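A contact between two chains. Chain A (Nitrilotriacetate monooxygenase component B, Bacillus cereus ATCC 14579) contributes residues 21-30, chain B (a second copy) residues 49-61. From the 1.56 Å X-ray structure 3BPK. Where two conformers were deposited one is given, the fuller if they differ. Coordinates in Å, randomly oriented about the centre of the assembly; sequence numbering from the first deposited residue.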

# COMPACT_ATOMS: atom_id res chain seq x y z
N LEU A 21 -1.52 -13.06 4.61
CA LEU A 21 -1.24 -11.66 4.29
C LEU A 21 -2.40 -11.01 3.58
O LEU A 21 -2.78 -9.89 3.93
N THR A 22 -2.90 -11.67 2.53
CA THR A 22 -3.96 -11.07 1.74
C THR A 22 -5.30 -10.96 2.46
O THR A 22 -6.17 -10.16 2.04
N GLY A 23 -5.50 -11.77 3.50
CA GLY A 23 -6.74 -11.67 4.29
C GLY A 23 -6.63 -10.71 5.46
O GLY A 23 -7.67 -10.23 5.96
N SER A 24 -5.39 -10.38 5.87
CA SER A 24 -5.15 -9.47 7.01
C SER A 24 -4.93 -8.02 6.60
O SER A 24 -5.47 -7.10 7.24
N ILE A 25 -4.12 -7.84 5.55
CA ILE A 25 -3.75 -6.47 5.08
C ILE A 25 -4.81 -6.08 4.06
O ILE A 25 -4.66 -6.27 2.85
N ILE A 26 -5.93 -5.59 4.62
CA ILE A 26 -7.11 -5.23 3.85
C ILE A 26 -7.73 -3.97 4.40
O ILE A 26 -7.51 -3.63 5.56
N PRO A 27 -8.46 -3.22 3.55
CA PRO A 27 -8.65 -3.42 2.10
C PRO A 27 -7.40 -2.86 1.37
O PRO A 27 -6.69 -2.00 1.92
N ARG A 28 -7.14 -3.32 0.15
CA ARG A 28 -6.01 -2.81 -0.64
C ARG A 28 -6.48 -2.12 -1.90
O ARG A 28 -7.24 -2.68 -2.68
N PRO A 29 -5.97 -0.91 -2.14
CA PRO A 29 -6.38 -0.21 -3.37
C PRO A 29 -5.77 -0.92 -4.58
O PRO A 29 -4.70 -1.53 -4.45
N VAL A 30 -6.45 -0.85 -5.73
CA VAL A 30 -6.02 -1.64 -6.90
C VAL A 30 -5.52 -0.70 -8.01
O VAL A 30 -6.30 0.12 -8.48
N TYR B 49 0.62 4.37 4.52
CA TYR B 49 1.37 4.04 3.30
C TYR B 49 1.94 2.64 3.50
O TYR B 49 3.14 2.44 3.69
N PHE B 50 1.02 1.67 3.48
CA PHE B 50 1.26 0.31 3.96
C PHE B 50 0.72 -0.69 2.93
O PHE B 50 -0.40 -0.55 2.41
N ASN B 51 1.50 -1.73 2.63
CA ASN B 51 0.92 -2.81 1.83
C ASN B 51 1.77 -4.06 1.91
O ASN B 51 2.83 -4.10 2.58
N ILE B 52 1.31 -5.10 1.22
CA ILE B 52 2.08 -6.34 1.06
C ILE B 52 3.17 -6.12 0.01
O ILE B 52 2.96 -5.37 -0.96
N VAL B 53 4.32 -6.80 0.17
CA VAL B 53 5.38 -6.80 -0.85
C VAL B 53 5.44 -8.17 -1.56
O VAL B 53 5.45 -8.24 -2.78
N ALA B 54 5.44 -9.24 -0.78
CA ALA B 54 5.54 -10.61 -1.35
C ALA B 54 5.07 -11.61 -0.31
O ALA B 54 4.96 -11.30 0.88
N ALA B 55 4.81 -12.84 -0.75
CA ALA B 55 4.44 -13.91 0.21
C ALA B 55 5.57 -14.89 0.50
O ALA B 55 5.48 -15.65 1.48
N ASN B 56 6.62 -14.88 -0.34
CA ASN B 56 7.75 -15.82 -0.22
C ASN B 56 9.07 -15.05 -0.12
O ASN B 56 9.61 -14.60 -1.13
N PRO B 57 9.57 -14.82 1.10
CA PRO B 57 8.92 -15.02 2.41
C PRO B 57 7.90 -13.87 2.58
O PRO B 57 7.83 -13.01 1.71
N PRO B 58 7.08 -13.90 3.63
CA PRO B 58 6.09 -12.82 3.82
C PRO B 58 6.79 -11.50 4.07
O PRO B 58 7.49 -11.35 5.08
N LEU B 59 6.64 -10.57 3.11
CA LEU B 59 7.26 -9.24 3.18
C LEU B 59 6.18 -8.17 3.09
O LEU B 59 5.21 -8.33 2.33
N ILE B 60 6.34 -7.12 3.90
CA ILE B 60 5.39 -5.98 3.93
C ILE B 60 6.18 -4.69 3.83
O ILE B 60 7.41 -4.67 4.04
N SER B 61 5.50 -3.61 3.44
CA SER B 61 6.16 -2.29 3.36
C SER B 61 5.41 -1.24 4.13
O SER B 61 4.17 -1.24 4.15

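A helix end that packs on a β-hairpin of a partner subunit often does so without a single hydrogen bond crossing the interface: polar groups find their hydrogen-bond partners outside this contact, and mainly apolar side chains fill it. The pairing of these two copies illustrates the principle. About 481 Å² is buried between the stretches, and no hydrogen bond joins them.

Along chain B, Tyr49(B) lies out of reach, and the contact begins with Phe50(B). Its CA-to-CB bond points sideways, but the t rotamer brings the ring nearer to Ile25(A), the first residue to leave helical geometry. Ile25(A) CG2 sits over one face of the ring, 4.1 Å from the centroid of Phe50(B), in a CH-pi contact, while its CG1 lies 3.7 Å from CZ of Phe50(B).

Asn51(B) also starts sideways, with an off-rotamer chi1 of -142°. Its OD1 accepts a hydrogen bond from the backbone N of Ile52(B) at 2.7 Å, and its ND2 is satisfied elsewhere in the structure. The same OD1 lies 3.0 Å from CD of Arg28(A), a close approach to a methylene carbon, with the oxygen itself at the edge of the guanidinium, near its plane, and not hydrogen-bonded to it. NH1 of Arg28(A) is engaged within its own stretch, donating to O of Thr22(A) at 2.9 Å and to O of Ile25(A) at 2.8 Å, tying the strand residue back to the end of the helix; NE and NH2 are satisfied elsewhere in the structure.

Ile52(B) points straight in and, at 92 Å² covered, contributes most on its side. With chi1 m and chi2 t, it extends CD1 to within 4.0 Å of CB of Leu21(A) and 3.9 Å of CG2 of Thr22(A), and the same methyl lies over one face of the Arg28(A) guanidinium. Its CG1 meets CD1 of Ile25(A) at 3.8 Å.

Val53(B) then points away, as strand alternation would suggest. Ala54(B) does too, yet its carbonyl O lies 3.4 Å from CD1 of Leu21(A) while accepting the backbone hydrogen bond from N of Leu59(B). The m,t rotamer of Leu21(A) also places CD1 4.2 Å from CB of Ala55(B) and 3.7 Å from CB of Pro58(B). Between these two, Asn56(B) and Pro57(B) face away.

Leu59(B) points away as well, but Ile60(B) turns toward chain A. Although the end of its p,p side chain leads away, CG2 of Ile60(B) stays in contact, 3.9 Å from CD2 of Leu21(A) and 3.6 Å from CD1 of Ile25(A). Leu21(A) and Ile25(A), one helical turn apart, thus share this methyl.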

# COMPACT_ATOMS: atom_id res chain seq x y z
CB LEU A 21 -0.03 -11.54 3.37
CG LEU A 21 1.31 -11.83 4.02
CD1 LEU A 21 2.37 -12.12 2.94
CD2 LEU A 21 1.75 -10.73 5.01
CB THR A 22 -4.14 -11.79 0.37
OG1 THR A 22 -4.47 -13.17 0.59
CG2 THR A 22 -2.89 -11.69 -0.50
CB SER A 24 -3.93 -9.93 7.82
OG SER A 24 -4.06 -11.26 8.32
CB ILE A 25 -2.30 -6.44 4.57
CG1 ILE A 25 -1.35 -6.84 5.71
CG2 ILE A 25 -1.95 -5.05 4.03
CD1 ILE A 25 0.14 -7.00 5.30
CB ILE A 26 -8.22 -6.36 3.85
CG1 ILE A 26 -8.59 -6.79 5.27
CG2 ILE A 26 -7.74 -7.58 2.99
CD1 ILE A 26 -9.96 -7.49 5.30
CB PRO A 27 -9.87 -2.56 1.78
CG PRO A 27 -9.77 -1.40 2.79
CD PRO A 27 -9.17 -2.04 4.06
CB ARG A 28 -5.10 -3.98 -1.04
CG ARG A 28 -4.43 -4.66 0.16
CD ARG A 28 -3.44 -5.76 -0.29
NE ARG A 28 -4.03 -6.79 -1.17
CZ ARG A 28 -4.84 -7.77 -0.74
NH1 ARG A 28 -5.17 -7.87 0.57
NH2 ARG A 28 -5.31 -8.69 -1.61
CB PRO A 29 -5.79 1.19 -3.18
CG PRO A 29 -4.53 0.96 -2.29
CD PRO A 29 -4.95 -0.17 -1.36
CB VAL A 30 -7.15 -2.54 -7.43
CG1 VAL A 30 -6.74 -3.26 -8.71
CG2 VAL A 30 -7.60 -3.54 -6.34
CB TYR B 49 2.47 5.05 2.96
CG TYR B 49 2.04 6.46 2.71
CD1 TYR B 49 0.69 6.88 2.78
CD2 TYR B 49 3.01 7.42 2.45
CE1 TYR B 49 0.36 8.22 2.59
CE2 TYR B 49 2.67 8.75 2.24
CZ TYR B 49 1.36 9.14 2.30
OH TYR B 49 1.01 10.47 2.09
CB PHE B 50 0.40 0.17 5.23
CG PHE B 50 0.29 -1.23 5.82
CD1 PHE B 50 1.40 -2.07 5.94
CD2 PHE B 50 -0.93 -1.62 6.36
CE1 PHE B 50 1.26 -3.33 6.58
CE2 PHE B 50 -1.07 -2.85 7.00
CZ PHE B 50 0.02 -3.69 7.11
CB ASN B 51 0.69 -2.39 0.36
CG ASN B 51 -0.60 -2.97 -0.22
OD1 ASN B 51 -0.87 -4.16 -0.08
ND2 ASN B 51 -1.44 -2.13 -0.85
CB ILE B 52 1.12 -7.49 0.60
CG1 ILE B 52 -0.06 -7.68 1.57
CG2 ILE B 52 1.88 -8.79 0.44
CD1 ILE B 52 -1.17 -8.58 1.00
CB VAL B 53 6.76 -6.42 -0.24
CG1 VAL B 53 7.90 -6.68 -1.21
CG2 VAL B 53 6.76 -4.95 0.26
CB ALA B 54 6.99 -10.94 -1.74
CB ALA B 55 3.23 -14.68 -0.30
CB ASN B 56 7.78 -16.75 -1.44
CG ASN B 56 9.10 -17.55 -1.56
OD1 ASN B 56 9.64 -18.03 -0.57
ND2 ASN B 56 9.58 -17.73 -2.80
CB PRO B 57 10.09 -14.87 3.38
CG PRO B 57 10.98 -13.86 2.73
CD PRO B 57 10.90 -14.17 1.24
CB PRO B 58 5.25 -13.31 5.02
CG PRO B 58 6.07 -14.34 5.69
CD PRO B 58 6.92 -14.99 4.64
CB LEU B 59 8.26 -9.01 2.03
CG LEU B 59 9.48 -9.93 1.97
CD1 LEU B 59 10.31 -9.63 0.71
CD2 LEU B 59 10.34 -9.84 3.22
CB ILE B 60 4.49 -5.99 5.18
CG1 ILE B 60 5.31 -5.84 6.46
CG2 ILE B 60 3.69 -7.31 5.23
CD1 ILE B 60 5.73 -4.42 6.80
CB SER B 61 6.27 -1.84 1.90
OG SER B 61 4.99 -1.83 1.27